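Local coordinates for monomethylamine corrinoid protein 1 (Methanosarcina barkeri, PDB 3EZX) that carries methyl groups on a bound corrinoid cofactor between the methyltransferases MtmB and MtbA in methanogenesis from methylamine, at residues V99-I104 with D129-N134. Sequence-based numbering, arbitrary orientation.
Sequences VAEGDI and DVLNEN
V130 N donates to V99 O over 3.3 Å, and the donor sits almost straight out from the acceptor's C=O (C=O...N angle 173°). Since V99 ends strand 94-99 and V130 lies just before helix 132-141, this bond joins strand end to helix entry. The backbone seam is the tightly packed part of the contact: V99 and V130 are both buried, and the CB and CG2 of V130 lie against V99 O. Alongside it, A100 to D103 form a type II turn, closed by D103 N bonding A100 O. One carboxylate oxygen of D129 holds the turn: with CG anti to the backbone N (chi1 179°), OD1 accepts from G102 N at 2.7 Å through its anti lone pair. D129 N adds a weak bond to D103 O, bent to 125° at the hydrogen. An alanine in place of D129 would probably leave G102 N without this acceptor and the turn less firmly held.

On the solvent side the bonding changes character. The extended side chain of E101 runs past L131, both residues being exposed, and they meet through carbon contacts such as E101 CD to L131 CD2 at 3.5 Å. A water accepts from N132 N, in the first turn of helix 132-141, at 2.9 Å; its link to E101 OE1 is doubtful. From the turn itself, D103 OD1 bonds H105 ND1 and G102 O bonds the cobamide, as does I104 N just after it. D103 and H105 belong to the DxHxxG motif that follows the first strand of Rossmann-like B12-binding domains; its histidine is probably the lower axial cobalt ligand here, consistent with base-off, His-on binding.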
loop_
_atom_site.group_PDB
_atom_site.type_symbol
_atom_site.label_atom_id
_atom_site.label_comp_id
_atom_site.label_asym_id
_atom_site.label_seq_id
_atom_site.Cartn_x
_atom_site.Cartn_y
_atom_site.Cartn_z
ATOM N N VAL A 99 2.354 -3.762 7.763
ATOM C CA VAL A 99 0.926 -4.006 7.725
ATOM C C VAL A 99 0.582 -4.420 9.160
ATOM O O VAL A 99 1.291 -5.222 9.758
ATOM C CB VAL A 99 0.581 -5.149 6.759
ATOM C CG1 VAL A 99 -0.926 -5.331 6.696
ATOM C CG2 VAL A 99 1.153 -4.856 5.386
ATOM N N ALA A 100 -0.496 -3.866 9.705
ATOM C CA ALA A 100 -0.924 -4.160 11.073
ATOM C C ALA A 100 -0.948 -5.641 11.451
ATOM O O ALA A 100 -1.036 -6.520 10.590
ATOM C CB ALA A 100 -2.288 -3.551 11.321
ATOM N N GLU A 101 -0.888 -5.907 12.753
ATOM C CA GLU A 101 -0.899 -7.271 13.281
ATOM C C GLU A 101 -2.158 -8.028 12.885
ATOM O O GLU A 101 -3.262 -7.497 12.972
ATOM C CB GLU A 101 -0.800 -7.245 14.808
ATOM C CG GLU A 101 -0.615 -8.612 15.442
ATOM C CD GLU A 101 -0.554 -8.541 16.955
ATOM O OE1 GLU A 101 0.135 -7.638 17.472
ATOM O OE2 GLU A 101 -1.185 -9.388 17.626
ATOM N N GLY A 102 -1.979 -9.276 12.460
ATOM C CA GLY A 102 -3.105 -10.104 12.070
ATOM C C GLY A 102 -3.608 -9.835 10.668
ATOM O O GLY A 102 -4.535 -10.492 10.202
ATOM N N ASP A 103 -2.990 -8.873 9.994
ATOM C CA ASP A 103 -3.379 -8.499 8.641
ATOM C C ASP A 103 -2.327 -9.001 7.650
ATOM O O ASP A 103 -1.132 -8.854 7.890
ATOM C CB ASP A 103 -3.476 -6.972 8.549
ATOM C CG ASP A 103 -4.421 -6.506 7.449
ATOM O OD1 ASP A 103 -4.391 -7.085 6.343
ATOM O OD2 ASP A 103 -5.189 -5.549 7.692
ATOM N N ILE A 104 -2.757 -9.599 6.543
ATOM C CA ILE A 104 -1.788 -10.078 5.560
ATOM C C ILE A 104 -1.984 -9.451 4.191
ATOM O O ILE A 104 -1.310 -9.821 3.233
ATOM C CB ILE A 104 -1.810 -11.613 5.404
ATOM C CG1 ILE A 104 -3.103 -12.057 4.727
ATOM C CG2 ILE A 104 -1.635 -12.263 6.763
ATOM C CD1 ILE A 104 -3.199 -13.547 4.533
ATOM N N ASP A 129 1.574 -8.601 9.267
ATOM C CA ASP A 129 1.317 -9.186 10.578
ATOM C C ASP A 129 2.406 -8.776 11.572
ATOM O O ASP A 129 2.822 -9.562 12.421
ATOM C CB ASP A 129 1.251 -10.715 10.425
ATOM C CG ASP A 129 1.008 -11.437 11.735
ATOM O OD1 ASP A 129 0.119 -11.009 12.498
ATOM O OD2 ASP A 129 1.703 -12.447 11.988
ATOM N N VAL A 130 2.855 -7.530 11.459
ATOM C CA VAL A 130 3.901 -6.985 12.323
ATOM C C VAL A 130 3.366 -6.521 13.674
ATOM O O VAL A 130 2.410 -5.748 13.732
ATOM C CB VAL A 130 4.585 -5.780 11.656
ATOM C CG1 VAL A 130 5.734 -5.293 12.520
ATOM C CG2 VAL A 130 5.068 -6.161 10.261
ATOM N N LEU A 131 3.988 -6.986 14.756
ATOM C CA LEU A 131 3.577 -6.594 16.106
ATOM C C LEU A 131 3.871 -5.109 16.299
ATOM O O LEU A 131 4.826 -4.584 15.723
ATOM C CB LEU A 131 4.346 -7.403 17.155
ATOM C CG LEU A 131 4.125 -8.918 17.202
ATOM C CD1 LEU A 131 5.229 -9.570 18.023
ATOM C CD2 LEU A 131 2.758 -9.226 17.789
ATOM N N ASN A 132 3.060 -4.429 17.105
ATOM C CA ASN A 132 3.281 -3.012 17.336
ATOM C C ASN A 132 4.621 -2.750 18.014
ATOM O O ASN A 132 5.253 -1.726 17.774
ATOM C CB ASN A 132 2.150 -2.421 18.170
ATOM C CG ASN A 132 0.849 -2.361 17.412
ATOM O OD1 ASN A 132 0.834 -2.112 16.208
ATOM N ND2 ASN A 132 -0.256 -2.572 18.113
ATOM N N GLU A 133 5.058 -3.681 18.851
ATOM C CA GLU A 133 6.325 -3.528 19.543
ATOM C C GLU A 133 7.528 -3.645 18.616
ATOM O O GLU A 133 8.542 -2.985 18.835
ATOM C CB GLU A 133 6.427 -4.543 20.679
ATOM C CG GLU A 133 5.495 -4.222 21.835
ATOM C CD GLU A 133 5.682 -5.139 23.027
ATOM O OE1 GLU A 133 6.843 -5.369 23.434
ATOM O OE2 GLU A 133 4.664 -5.620 23.566
ATOM N N ASN A 134 7.429 -4.478 17.583
ATOM C CA ASN A 134 8.537 -4.618 16.644
ATOM C C ASN A 134 8.671 -3.360 15.792
ATOM O O ASN A 134 9.745 -3.078 15.262
ATOM C CB ASN A 134 8.354 -5.835 15.734
ATOM C CG ASN A 134 8.520 -7.146 16.472
ATOM O OD1 ASN A 134 9.423 -7.298 17.293
ATOM N ND2 ASN A 134 7.653 -8.104 16.178
HETATM O O HOH W 1 0.506 -5.323 18.164
#